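Local structure of galectin-1 (Bufo arenarum, 1GAN) at residues A[30-35]-A[43-48]; A[18-23]-A[124-129]; A[10-15]-A[116-121]. The protein binds beta-galactosides as a homodimeric lectin, probably recognises a wide range of complex glycans, and may regulate apoptosis and cell differentiation. All blocks are in the same frame, centred on the assembly; numbering follows the deposited sequence.

Contact 1: residues A[30-35]-A[43-48]; sequences GFAVNL and LLHFNA. With GAL (beta-D-galactopyranose), chain C.
The Phe-31 ring carries the methyl of Ala-48 over one face, CB standing 3.9 Å from the ring centroid and 21° off the normal, a CH-pi contact; Phe-80 meets the same ring edge-to-face. With CG wedged between the backbone N and the carbonyl carbon, Phe-31 also brings CE1 to 4.0 Å from CE1 of Phe-46, near the plane of the latter's ring and at its edge. The imidazole of His-45 has polar partners at two edge positions, and its ring meets that of Trp-69 with the planes at an angle. Its ND1 donates to OD1 of Asn-34 at 2.6 Å, nearly straight (165° at the hydrogen), and amide and ring lie only 8° from coplanar, which fixes the ring's rotation; Ser-122 holds ND2 of the same amide. This leaves NE2 directed at O4 of the galactose, 2.8 Å away, in a hydrogen bond in which either could be the donor. Asn-47 is gripped twice: its OD1 accepts from Arg-49 NE, while ND2 donates to Phe-31 O at 3.1 Å from above the carbonyl plane, an oxygen that also accepts from Ala-48 N. Leu-35 O likewise takes two donors, Leu-43 N and Leu-44 N, at a classic beta bulge. The strands thus form an antiparallel hairpin with an apolar Phe-31, Val-33, Phe-46 face inside the beta sandwich and a polar His-45, Asn-47 face at the galactoside site of galectins.

Contact 2: residues A[18-23]-A[124-129]; sequences VEIKGS and EGLQFK. Unlike the reference sequence in segment 124-129: Gln-127 (reference Ala).
Gln-127 O is gripped twice by one residue: Ser-23 N donates to it at 2.9 Å and Ser-23 OG at 3.2 Å, the two donors approaching from opposite faces of the carbonyl plane. The hydroxyl reaches this oxygen because OG sits between its own backbone N and carbonyl carbon (chi1 45°). There it also lies against the Gln-127 side chain, 3.2 Å from CB. Gln-127 N returns a bond to Ser-23 O at 2.9 Å, completing an antiparallel hydrogen-bonded pair. One step along, Gly-22 faces Phe-128 as a non-hydrogen-bonded pair, and the next bond runs from Lys-129 N to Lys-21 O at 2.7 Å, with 143° at the hydrogen.

Leu-126 approaches from beside the strand. Its CG rests 4.0 Å from Gly-22 CA, close packing against a residue with no side chain, and its two methyls diverge: CD1 lies against Ser-23 O, whereas CD2 meets CG2 of Ile-20 at 4.1 Å as the two side chains pass at an angle. Further along, the lysines Lys-21 and Lys-129 touch through their CB atoms, while Lys-21 NZ and Lys-129 NZ stay 6.2 Å apart.

The axes of the short segments lie 128° apart, well short of antiparallel, consistent with marked twist. Strand 127-133 is the outermost strand of its five-stranded sheet within the chain. Backbone hydrogen bonds from Lys-129 to the second subunit, and packing of Phe-128 on Thr-133 of that subunit, place this pairing at the homodimer interface, in the edge-strand manner known from galectin-1 dimers.

Contact 3: residues A[10-15]-A[116-121]; sequences LNLKPG and PSIPFL
Leu-12 and Ile-118 exchange two backbone bonds: Ile-118 N donates to Leu-12 O at 2.6 Å, and Leu-12 N donates back to Ile-118 O at 3.0 Å with a nearly straight 172° at the hydrogen. Leu-12 O also receives a CA-H...O contact from Ser-117 CA, 3.0 Å away. The third bond, Leu-10 N to Pro-119 O at 2.8 Å, is again nearly straight, although the donor is tilted out of the carbonyl plane. Pro-119, lacking an N-H, serves this pairing through its carbonyl.

Asn-11 and Leu-12 both face Ile-118, a G1 beta bulge, and the positive backbone angles of Asn-11 (phi 59°) agree with it. The bulge lies where strand 6-12, the edge strand of the six-stranded sheet within this chain, pairs with strand 118-124 of the galectin beta sandwich. Inside the sandwich, Leu-12 and Ile-118 run alongside each other into the core, CB atoms 4.0 Å apart; Val-18 of the other sheet packs on Leu-12 and Tyr-92 on Ile-118. Leu-10 instead points toward the partner strand, and its CD2 passes at an angle to CB of Leu-121 at 4.1 Å. Toward the loop, the CG methylene of Lys-13 sits 3.6 Å from CB of Ser-117, while CD of Pro-14 rests against Pro-116 O at 3.3 Å.

How the contacts relate
From the N terminus, strand 6-12 enters contact 3 and strand 16-23 follows into contact 2, each awaiting a partner about a hundred residues later. Contact 1 comes next and closes a short loop of seven residues between 30-35 and 43-48, wholly within both longer loops. The chain then returns to 116-121, closing contact 3, and to 124-129, closing contact 2; because the segments alternate, these two loops cross. Contacts 1 and 3 share the six-stranded sheet. The paired part of contact 2 lies in the five-stranded sheet, joined to contact 3 by Ile-20 against Leu-121, while Glu-124 still belongs to the six-stranded one, where its N probably bonds Ala-32 O of contact 1.

Contact 1: residues A[30-35]-A[43-48]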
ATOM      1  N   GLY A  30      -0.939  11.658  17.956  1.00 34.09           N
ATOM      2  CA  GLY A  30      -2.104  11.024  17.382  1.00 32.16           C
ATOM      3  C   GLY A  30      -1.771  10.490  16.003  1.00 30.37           C
ATOM      4  O   GLY A  30      -0.719  10.789  15.453  1.00 31.64           O
ATOM      5  N   PHE A  31      -2.626   9.628  15.479  1.00 28.84           N
ATOM      6  CA  PHE A  31      -2.435   9.077  14.154  1.00 25.16           C
ATOM      7  C   PHE A  31      -3.801   9.022  13.477  1.00 23.93           C
ATOM      8  O   PHE A  31      -4.838   9.012  14.152  1.00 23.24           O
ATOM      9  CB  PHE A  31      -1.733   7.705  14.206  1.00 25.14           C
ATOM     10  CG  PHE A  31      -2.589   6.569  14.694  1.00 25.40           C
ATOM     11  CD1 PHE A  31      -3.470   5.910  13.827  1.00 26.49           C
ATOM     12  CD2 PHE A  31      -2.468   6.103  16.001  1.00 24.87           C
ATOM     13  CE1 PHE A  31      -4.222   4.797  14.260  1.00 25.90           C
ATOM     14  CE2 PHE A  31      -3.214   4.991  16.449  1.00 23.55           C
ATOM     15  CZ  PHE A  31      -4.091   4.340  15.578  1.00 24.59           C
ATOM     16  N   ALA A  32      -3.811   9.038  12.147  1.00 23.28           N
ATOM     17  CA  ALA A  32      -5.058   8.991  11.408  1.00 20.49           C
ATOM     18  C   ALA A  32      -4.975   8.043  10.236  1.00 21.09           C
ATOM     19  O   ALA A  32      -3.885   7.824   9.688  1.00 20.92           O
ATOM     20  CB  ALA A  32      -5.410  10.380  10.917  1.00 18.42           C
ATOM     21  N   VAL A  33      -6.117   7.436   9.905  1.00 19.19           N
ATOM     22  CA  VAL A  33      -6.258   6.561   8.741  1.00 17.23           C
ATOM     23  C   VAL A  33      -7.378   7.270   7.998  1.00 18.69           C
ATOM     24  O   VAL A  33      -8.407   7.603   8.611  1.00 20.73           O
ATOM     25  CB  VAL A  33      -6.734   5.118   9.093  1.00 17.81           C
ATOM     26  CG1 VAL A  33      -6.969   4.304   7.826  1.00 17.50           C
ATOM     27  CG2 VAL A  33      -5.686   4.403   9.886  1.00 16.51           C
ATOM     28  N   ASN A  34      -7.175   7.551   6.708  1.00 18.58           N
ATOM     29  CA  ASN A  34      -8.177   8.222   5.878  1.00 16.87           C
ATOM     30  C   ASN A  34      -8.614   7.328   4.714  1.00 18.10           C
ATOM     31  O   ASN A  34      -7.792   6.719   4.028  1.00 16.96           O
ATOM     32  CB  ASN A  34      -7.620   9.514   5.320  1.00 14.78           C
ATOM     33  CG  ASN A  34      -7.096  10.454   6.396  1.00 17.22           C
ATOM     34  OD1 ASN A  34      -7.862  10.951   7.213  1.00 16.99           O
ATOM     35  ND2 ASN A  34      -5.795  10.755   6.361  1.00 15.11           N
ATOM     36  N   LEU A  35      -9.913   7.257   4.475  1.00 19.01           N
ATOM     37  CA  LEU A  35     -10.451   6.456   3.381  1.00 19.98           C
ATOM     38  C   LEU A  35     -11.306   7.411   2.563  1.00 20.15           C
ATOM     39  O   LEU A  35     -12.164   8.064   3.124  1.00 20.96           O
ATOM     40  CB  LEU A  35     -11.336   5.322   3.910  1.00 20.76           C
ATOM     41  CG  LEU A  35     -10.705   4.053   4.498  1.00 24.67           C
ATOM     42  CD1 LEU A  35     -11.791   3.132   4.995  1.00 27.37           C
ATOM     43  CD2 LEU A  35      -9.934   3.323   3.430  1.00 27.38           C
ATOM     44  N   LEU A  43     -14.336   9.707   3.098  1.00 21.00           N
ATOM     45  CA  LEU A  43     -15.592   9.088   3.514  1.00 20.66           C
ATOM     46  C   LEU A  43     -15.406   8.885   5.027  1.00 21.84           C
ATOM     47  O   LEU A  43     -16.309   9.123   5.843  1.00 20.15           O
ATOM     48  CB  LEU A  43     -15.772   7.744   2.790  1.00 23.83           C
ATOM     49  CG  LEU A  43     -17.176   7.133   2.734  1.00 27.27           C
ATOM     50  CD1 LEU A  43     -18.109   8.137   2.101  1.00 30.88           C
ATOM     51  CD2 LEU A  43     -17.203   5.853   1.922  1.00 28.67           C
ATOM     52  N   LEU A  44     -14.186   8.506   5.397  1.00 21.35           N
ATOM     53  CA  LEU A  44     -13.853   8.309   6.793  1.00 20.97           C
ATOM     54  C   LEU A  44     -12.453   8.772   7.119  1.00 20.24           C
ATOM     55  O   LEU A  44     -11.519   8.514   6.380  1.00 20.08           O
ATOM     56  CB  LEU A  44     -14.000   6.847   7.201  1.00 20.88           C
ATOM     57  CG  LEU A  44     -13.421   6.500   8.573  1.00 20.49           C
ATOM     58  CD1 LEU A  44     -14.160   7.325   9.644  1.00 17.93           C
ATOM     59  CD2 LEU A  44     -13.548   4.998   8.840  1.00 18.63           C
ATOM     60  N   HIS A  45     -12.351   9.562   8.174  1.00 22.52           N
ATOM     61  CA  HIS A  45     -11.084  10.037   8.701  1.00 22.68           C
ATOM     62  C   HIS A  45     -11.153   9.520  10.147  1.00 23.92           C
ATOM     63  O   HIS A  45     -12.051   9.922  10.906  1.00 24.97           O
ATOM     64  CB  HIS A  45     -11.029  11.563   8.644  1.00 23.92           C
ATOM     65  CG  HIS A  45     -10.018  12.181   9.567  1.00 23.32           C
ATOM     66  ND1 HIS A  45      -8.676  12.242   9.276  1.00 23.90           N
ATOM     67  CD2 HIS A  45     -10.173  12.833  10.744  1.00 23.46           C
ATOM     68  CE1 HIS A  45      -8.044  12.903  10.230  1.00 21.88           C
ATOM     69  NE2 HIS A  45      -8.931  13.273  11.133  1.00 22.08           N
ATOM     70  N   PHE A  46     -10.327   8.508  10.447  1.00 23.26           N
ATOM     71  CA  PHE A  46     -10.229   7.885  11.763  1.00 20.71           C
ATOM     72  C   PHE A  46      -8.995   8.464  12.458  1.00 20.47           C
ATOM     73  O   PHE A  46      -7.857   8.155  12.092  1.00 19.89           O
ATOM     74  CB  PHE A  46     -10.101   6.381  11.583  1.00 22.61           C
ATOM     75  CG  PHE A  46      -9.810   5.638  12.853  1.00 26.46           C
ATOM     76  CD1 PHE A  46      -8.490   5.420  13.258  1.00 26.88           C
ATOM     77  CD2 PHE A  46     -10.851   5.125  13.631  1.00 27.36           C
ATOM     78  CE1 PHE A  46      -8.201   4.706  14.412  1.00 26.79           C
ATOM     79  CE2 PHE A  46     -10.576   4.407  14.785  1.00 29.21           C
ATOM     80  CZ  PHE A  46      -9.240   4.196  15.179  1.00 29.04           C
ATOM     81  N   ASN A  47      -9.221   9.272  13.491  1.00 19.47           N
ATOM     82  CA  ASN A  47      -8.139   9.960  14.189  1.00 17.77           C
ATOM     83  C   ASN A  47      -8.009   9.573  15.674  1.00 18.93           C
ATOM     84  O   ASN A  47      -8.825   9.963  16.505  1.00 20.96           O
ATOM     85  CB  ASN A  47      -8.416  11.465  14.011  1.00 18.38           C
ATOM     86  CG  ASN A  47      -7.274  12.384  14.449  1.00 17.32           C
ATOM     87  OD1 ASN A  47      -7.488  13.588  14.573  1.00 19.13           O
ATOM     88  ND2 ASN A  47      -6.075  11.854  14.635  1.00 18.21           N
ATOM     89  N   ALA A  48      -6.992   8.794  16.013  1.00 18.33           N
ATOM     90  CA  ALA A  48      -6.775   8.403  17.408  1.00 19.52           C
ATOM     91  C   ALA A  48      -5.915   9.487  18.030  1.00 19.80           C
ATOM     92  O   ALA A  48      -4.775   9.656  17.646  1.00 22.27           O
ATOM     93  CB  ALA A  48      -6.062   7.069  17.480  1.00 16.80           C
TER
HETATM   94  C1  GAL C   2      -9.671  18.870  13.328  1.00 26.45           C
HETATM   95  C2  GAL C   2      -8.230  18.408  13.064  1.00 27.06           C
HETATM   96  C3  GAL C   2      -8.137  17.612  11.759  1.00 26.04           C
HETATM   97  C4  GAL C   2      -9.123  16.458  11.801  1.00 26.39           C
HETATM   98  C5  GAL C   2     -10.527  16.997  12.086  1.00 24.81           C
HETATM   99  C6  GAL C   2     -11.558  15.924  12.195  1.00 22.27           C
HETATM  100  O2  GAL C   2      -7.351  19.519  13.022  1.00 28.04           O
HETATM  101  O3  GAL C   2      -6.833  17.080  11.613  1.00 27.06           O
HETATM  102  O4  GAL C   2      -8.730  15.543  12.815  1.00 23.23           O
HETATM  103  O5  GAL C   2     -10.548  17.730  13.332  1.00 26.91           O
HETATM  104  O6  GAL C   2     -12.839  16.505  12.331  1.00 24.00           O

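Contact 2: residues A[18-23]-A[124-129]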
ATOM      1  N   VAL A  18     -10.278  -3.673   4.518  1.00 25.96           N
ATOM      2  CA  VAL A  18      -8.856  -3.456   4.431  1.00 26.26           C
ATOM      3  C   VAL A  18      -8.350  -3.404   5.870  1.00 26.81           C
ATOM      4  O   VAL A  18      -8.958  -2.778   6.733  1.00 28.12           O
ATOM      5  CB  VAL A  18      -8.553  -2.113   3.670  1.00 26.37           C
ATOM      6  CG1 VAL A  18      -9.257  -0.944   4.327  1.00 23.43           C
ATOM      7  CG2 VAL A  18      -7.061  -1.842   3.597  1.00 26.92           C
ATOM      8  N   GLU A  19      -7.291  -4.150   6.142  1.00 27.51           N
ATOM      9  CA  GLU A  19      -6.693  -4.173   7.463  1.00 27.68           C
ATOM     10  C   GLU A  19      -5.344  -3.477   7.404  1.00 27.56           C
ATOM     11  O   GLU A  19      -4.558  -3.713   6.475  1.00 25.90           O
ATOM     12  CB  GLU A  19      -6.504  -5.615   7.893  1.00 29.39           C
ATOM     13  CG  GLU A  19      -5.615  -5.774   9.082  1.00 34.08           C
ATOM     14  CD  GLU A  19      -5.192  -7.205   9.241  1.00 38.43           C
ATOM     15  OE1 GLU A  19      -5.986  -7.982   9.821  1.00 39.37           O
ATOM     16  OE2 GLU A  19      -4.074  -7.550   8.771  1.00 41.44           O
ATOM     17  N   ILE A  20      -5.093  -2.598   8.363  1.00 27.58           N
ATOM     18  CA  ILE A  20      -3.829  -1.864   8.443  1.00 29.40           C
ATOM     19  C   ILE A  20      -3.045  -2.287   9.690  1.00 29.92           C
ATOM     20  O   ILE A  20      -3.610  -2.390  10.792  1.00 30.97           O
ATOM     21  CB  ILE A  20      -4.047  -0.321   8.600  1.00 31.67           C
ATOM     22  CG1 ILE A  20      -4.903   0.243   7.459  1.00 32.68           C
ATOM     23  CG2 ILE A  20      -2.707   0.405   8.662  1.00 30.26           C
ATOM     24  CD1 ILE A  20      -4.281   0.091   6.108  1.00 33.95           C
ATOM     25  N   LYS A  21      -1.747  -2.509   9.515  1.00 30.09           N
ATOM     26  CA  LYS A  21      -0.846  -2.846  10.610  1.00 30.12           C
ATOM     27  C   LYS A  21       0.211  -1.764  10.614  1.00 30.05           C
ATOM     28  O   LYS A  21       0.805  -1.448   9.579  1.00 29.13           O
ATOM     29  CB  LYS A  21      -0.184  -4.204  10.419  1.00 31.99           C
ATOM     30  CG  LYS A  21      -1.024  -5.347  10.894  1.00 37.51           C
ATOM     31  CD  LYS A  21      -0.381  -6.683  10.595  1.00 40.64           C
ATOM     32  CE  LYS A  21      -1.369  -7.807  10.866  1.00 42.75           C
ATOM     33  NZ  LYS A  21      -0.895  -9.106  10.329  1.00 45.25           N
ATOM     34  N   GLY A  22       0.403  -1.148  11.766  1.00 32.02           N
ATOM     35  CA  GLY A  22       1.393  -0.100  11.871  1.00 32.06           C
ATOM     36  C   GLY A  22       1.962  -0.102  13.262  1.00 32.73           C
ATOM     37  O   GLY A  22       1.624  -0.952  14.082  1.00 32.09           O
ATOM     38  N   SER A  23       2.836   0.856  13.507  1.00 34.46           N
ATOM     39  CA  SER A  23       3.466   1.036  14.798  1.00 37.48           C
ATOM     40  C   SER A  23       3.386   2.534  15.079  1.00 37.45           C
ATOM     41  O   SER A  23       3.557   3.360  14.164  1.00 34.52           O
ATOM     42  CB  SER A  23       4.921   0.571  14.741  1.00 38.85           C
ATOM     43  OG  SER A  23       5.534   1.068  13.561  1.00 45.42           O
ATOM     44  N   GLU A 124      -1.476   8.783   8.600  1.00 28.34           N
ATOM     45  CA  GLU A 124      -0.783   9.928   9.169  1.00 30.55           C
ATOM     46  C   GLU A 124      -0.338   9.554  10.592  1.00 30.96           C
ATOM     47  O   GLU A 124      -1.104   8.960  11.352  1.00 30.66           O
ATOM     48  CB  GLU A 124      -1.706  11.131   9.188  1.00 33.02           C
ATOM     49  CG  GLU A 124      -1.698  11.873   7.884  1.00 42.79           C
ATOM     50  CD  GLU A 124      -3.051  12.425   7.495  1.00 48.60           C
ATOM     51  OE1 GLU A 124      -3.792  12.891   8.394  1.00 51.43           O
ATOM     52  OE2 GLU A 124      -3.368  12.385   6.278  1.00 53.25           O
ATOM     53  N   GLY A 125       0.932   9.804  10.900  1.00 30.33           N
ATOM     54  CA  GLY A 125       1.468   9.495  12.211  1.00 30.83           C
ATOM     55  C   GLY A 125       1.580   8.014  12.511  1.00 32.79           C
ATOM     56  O   GLY A 125       1.792   7.625  13.658  1.00 32.73           O
ATOM     57  N   LEU A 126       1.420   7.177  11.497  1.00 34.63           N
ATOM     58  CA  LEU A 126       1.514   5.743  11.705  1.00 37.08           C
ATOM     59  C   LEU A 126       2.627   5.195  10.846  1.00 39.71           C
ATOM     60  O   LEU A 126       2.730   5.536   9.668  1.00 39.83           O
ATOM     61  CB  LEU A 126       0.206   5.073  11.316  1.00 37.48           C
ATOM     62  CG  LEU A 126       0.050   3.626  11.767  1.00 37.04           C
ATOM     63  CD1 LEU A 126       0.243   3.560  13.282  1.00 37.65           C
ATOM     64  CD2 LEU A 126      -1.325   3.113  11.385  1.00 36.22           C
ATOM     65  N   GLN A 127       3.492   4.385  11.442  1.00 42.29           N
ATOM     66  CA  GLN A 127       4.593   3.784  10.701  1.00 43.92           C
ATOM     67  C   GLN A 127       4.064   2.477  10.127  1.00 43.29           C
ATOM     68  O   GLN A 127       3.858   1.495  10.850  1.00 43.80           O
ATOM     69  CB  GLN A 127       5.788   3.533  11.609  1.00 47.71           C
ATOM     70  CG  GLN A 127       6.995   2.988  10.881  1.00 55.32           C
ATOM     71  CD  GLN A 127       8.120   2.554  11.818  1.00 60.80           C
ATOM     72  OE1 GLN A 127       9.230   2.250  11.364  1.00 63.76           O
ATOM     73  NE2 GLN A 127       7.844   2.513  13.124  1.00 61.75           N
ATOM     74  N   PHE A 128       3.763   2.528   8.833  1.00 42.07           N
ATOM     75  CA  PHE A 128       3.213   1.427   8.044  1.00 39.75           C
ATOM     76  C   PHE A 128       3.949   0.079   8.146  1.00 38.56           C
ATOM     77  O   PHE A 128       5.177   0.011   8.045  1.00 38.84           O
ATOM     78  CB  PHE A 128       3.118   1.934   6.583  1.00 41.26           C
ATOM     79  CG  PHE A 128       3.037   0.857   5.542  1.00 39.11           C
ATOM     80  CD1 PHE A 128       1.889   0.122   5.375  1.00 39.90           C
ATOM     81  CD2 PHE A 128       4.133   0.568   4.753  1.00 39.20           C
ATOM     82  CE1 PHE A 128       1.840  -0.893   4.438  1.00 40.67           C
ATOM     83  CE2 PHE A 128       4.094  -0.441   3.822  1.00 39.86           C
ATOM     84  CZ  PHE A 128       2.948  -1.176   3.664  1.00 40.86           C
ATOM     85  N   LYS A 129       3.198  -0.990   8.378  1.00 36.97           N
ATOM     86  CA  LYS A 129       3.795  -2.319   8.424  1.00 35.82           C
ATOM     87  C   LYS A 129       3.174  -3.206   7.325  1.00 35.10           C
ATOM     88  O   LYS A 129       3.877  -3.960   6.660  1.00 35.45           O
ATOM     89  CB  LYS A 129       3.630  -2.958   9.801  1.00 40.22           C
ATOM     90  CG  LYS A 129       4.614  -4.089  10.094  1.00 45.21           C
ATOM     91  CD  LYS A 129       4.163  -5.437   9.547  1.00 49.60           C
ATOM     92  CE  LYS A 129       5.377  -6.325   9.245  1.00 51.79           C
ATOM     93  NZ  LYS A 129       4.976  -7.688   8.784  1.00 53.01           N
TER

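Contact 3: residues A[10-15]-A[116-121]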
ATOM      1  N   LEU A  10      -6.969   1.905  -4.655  1.00 25.11           N
ATOM      2  CA  LEU A  10      -7.254   0.920  -3.616  1.00 26.58           C
ATOM      3  C   LEU A  10      -8.366   0.008  -4.118  1.00 27.38           C
ATOM      4  O   LEU A  10      -8.335  -1.191  -3.893  1.00 27.40           O
ATOM      5  CB  LEU A  10      -7.688   1.623  -2.321  1.00 25.38           C
ATOM      6  CG  LEU A  10      -8.168   0.672  -1.217  1.00 26.69           C
ATOM      7  CD1 LEU A  10      -7.019  -0.242  -0.807  1.00 26.42           C
ATOM      8  CD2 LEU A  10      -8.690   1.436  -0.033  1.00 21.68           C
ATOM      9  N   ASN A  11      -9.389   0.608  -4.720  1.00 29.29           N
ATOM     10  CA  ASN A  11     -10.511  -0.128  -5.301  1.00 31.32           C
ATOM     11  C   ASN A  11     -11.239  -0.981  -4.271  1.00 30.19           C
ATOM     12  O   ASN A  11     -11.514  -2.151  -4.509  1.00 31.83           O
ATOM     13  CB  ASN A  11      -9.990  -0.980  -6.476  1.00 37.26           C
ATOM     14  CG  ASN A  11     -11.093  -1.708  -7.248  1.00 43.31           C
ATOM     15  OD1 ASN A  11     -10.874  -2.804  -7.759  1.00 47.90           O
ATOM     16  ND2 ASN A  11     -12.263  -1.094  -7.366  1.00 47.37           N
ATOM     17  N   LEU A  12     -11.546  -0.389  -3.117  1.00 29.36           N
ATOM     18  CA  LEU A  12     -12.261  -1.089  -2.046  1.00 26.44           C
ATOM     19  C   LEU A  12     -13.755  -0.918  -2.312  1.00 25.76           C
ATOM     20  O   LEU A  12     -14.286   0.194  -2.339  1.00 24.04           O
ATOM     21  CB  LEU A  12     -11.879  -0.520  -0.681  1.00 26.82           C
ATOM     22  CG  LEU A  12     -12.557  -1.125   0.563  1.00 25.00           C
ATOM     23  CD1 LEU A  12     -12.205  -2.578   0.648  1.00 24.02           C
ATOM     24  CD2 LEU A  12     -12.126  -0.376   1.833  1.00 24.66           C
ATOM     25  N   LYS A  13     -14.419  -2.031  -2.563  1.00 26.41           N
ATOM     26  CA  LYS A  13     -15.841  -2.015  -2.890  1.00 27.99           C
ATOM     27  C   LYS A  13     -16.699  -2.505  -1.710  1.00 25.22           C
ATOM     28  O   LYS A  13     -16.183  -3.133  -0.782  1.00 24.09           O
ATOM     29  CB  LYS A  13     -16.019  -2.832  -4.181  1.00 31.88           C
ATOM     30  CG  LYS A  13     -14.990  -2.401  -5.275  1.00 32.90           C
ATOM     31  CD  LYS A  13     -14.966  -3.289  -6.518  1.00 36.50           C
ATOM     32  CE  LYS A  13     -16.052  -2.914  -7.550  1.00 37.42           C
ATOM     33  NZ  LYS A  13     -15.807  -1.609  -8.238  1.00 38.52           N
ATOM     34  N   PRO A  14     -18.004  -2.179  -1.696  1.00 25.10           N
ATOM     35  CA  PRO A  14     -18.865  -2.615  -0.587  1.00 22.81           C
ATOM     36  C   PRO A  14     -18.804  -4.093  -0.297  1.00 23.78           C
ATOM     37  O   PRO A  14     -18.817  -4.944  -1.193  1.00 24.84           O
ATOM     38  CB  PRO A  14     -20.260  -2.197  -1.042  1.00 24.06           C
ATOM     39  CG  PRO A  14     -20.003  -0.975  -1.846  1.00 24.74           C
ATOM     40  CD  PRO A  14     -18.770  -1.370  -2.661  1.00 25.51           C
ATOM     41  N   GLY A  15     -18.770  -4.407   0.979  1.00 24.32           N
ATOM     42  CA  GLY A  15     -18.714  -5.792   1.377  1.00 25.14           C
ATOM     43  C   GLY A  15     -17.295  -6.277   1.512  1.00 25.74           C
ATOM     44  O   GLY A  15     -17.052  -7.473   1.711  1.00 28.72           O
ATOM     45  N   PRO A 116     -19.135   3.630  -5.277  1.00 27.74           N
ATOM     46  CA  PRO A 116     -19.033   2.292  -5.866  1.00 26.09           C
ATOM     47  C   PRO A 116     -17.773   1.598  -5.348  1.00 26.56           C
ATOM     48  O   PRO A 116     -17.730   0.384  -5.223  1.00 27.27           O
ATOM     49  CB  PRO A 116     -18.936   2.595  -7.351  1.00 25.87           C
ATOM     50  CG  PRO A 116     -19.743   3.816  -7.477  1.00 26.03           C
ATOM     51  CD  PRO A 116     -19.327   4.647  -6.321  1.00 25.08           C
ATOM     52  N   SER A 117     -16.742   2.379  -5.068  1.00 26.25           N
ATOM     53  CA  SER A 117     -15.503   1.856  -4.518  1.00 26.31           C
ATOM     54  C   SER A 117     -14.737   3.022  -3.917  1.00 25.62           C
ATOM     55  O   SER A 117     -15.031   4.189  -4.192  1.00 26.21           O
ATOM     56  CB  SER A 117     -14.664   1.169  -5.581  1.00 27.06           C
ATOM     57  OG  SER A 117     -14.123   2.141  -6.428  1.00 29.92           O
ATOM     58  N   ILE A 118     -13.813   2.694  -3.026  1.00 24.86           N
ATOM     59  CA  ILE A 118     -13.005   3.680  -2.328  1.00 21.38           C
ATOM     60  C   ILE A 118     -11.647   3.549  -2.976  1.00 19.45           C
ATOM     61  O   ILE A 118     -10.982   2.537  -2.829  1.00 21.11           O
ATOM     62  CB  ILE A 118     -12.932   3.360  -0.797  1.00 18.28           C
ATOM     63  CG1 ILE A 118     -14.330   3.430  -0.178  1.00 19.77           C
ATOM     64  CG2 ILE A 118     -12.123   4.395  -0.082  1.00 20.12           C
ATOM     65  CD1 ILE A 118     -14.380   3.067   1.291  1.00 14.98           C
ATOM     66  N   PRO A 119     -11.234   4.566  -3.727  1.00 19.65           N
ATOM     67  CA  PRO A 119      -9.944   4.519  -4.401  1.00 19.17           C
ATOM     68  C   PRO A 119      -8.730   4.933  -3.606  1.00 19.42           C
ATOM     69  O   PRO A 119      -7.630   4.472  -3.899  1.00 18.96           O
ATOM     70  CB  PRO A 119     -10.148   5.477  -5.563  1.00 16.89           C
ATOM     71  CG  PRO A 119     -11.032   6.535  -4.953  1.00 20.30           C
ATOM     72  CD  PRO A 119     -12.025   5.745  -4.157  1.00 16.96           C
ATOM     73  N   PHE A 120      -8.919   5.734  -2.572  1.00 18.15           N
ATOM     74  CA  PHE A 120      -7.780   6.247  -1.838  1.00 18.47           C
ATOM     75  C   PHE A 120      -7.733   5.941  -0.344  1.00 20.13           C
ATOM     76  O   PHE A 120      -8.755   5.958   0.350  1.00 19.26           O
ATOM     77  CB  PHE A 120      -7.759   7.756  -2.116  1.00 20.50           C
ATOM     78  CG  PHE A 120      -6.724   8.556  -1.354  1.00 22.14           C
ATOM     79  CD1 PHE A 120      -7.013   9.067  -0.089  1.00 22.43           C
ATOM     80  CD2 PHE A 120      -5.533   8.940  -1.975  1.00 19.84           C
ATOM     81  CE1 PHE A 120      -6.151   9.956   0.527  1.00 24.30           C
ATOM     82  CE2 PHE A 120      -4.670   9.825  -1.367  1.00 19.78           C
ATOM     83  CZ  PHE A 120      -4.975  10.342  -0.115  1.00 21.29           C
ATOM     84  N   LEU A 121      -6.521   5.680   0.137  1.00 20.64           N
ATOM     85  CA  LEU A 121      -6.255   5.441   1.550  1.00 19.99           C
ATOM     86  C   LEU A 121      -4.943   6.164   1.899  1.00 19.44           C
ATOM     87  O   LEU A 121      -4.010   6.202   1.094  1.00 19.74           O
ATOM     88  CB  LEU A 121      -6.117   3.931   1.871  1.00 20.48           C
ATOM     89  CG  LEU A 121      -5.679   3.570   3.319  1.00 24.75           C
ATOM     90  CD1 LEU A 121      -6.423   2.376   3.849  1.00 25.40           C
ATOM     91  CD2 LEU A 121      -4.183   3.311   3.434  1.00 25.08           C
TER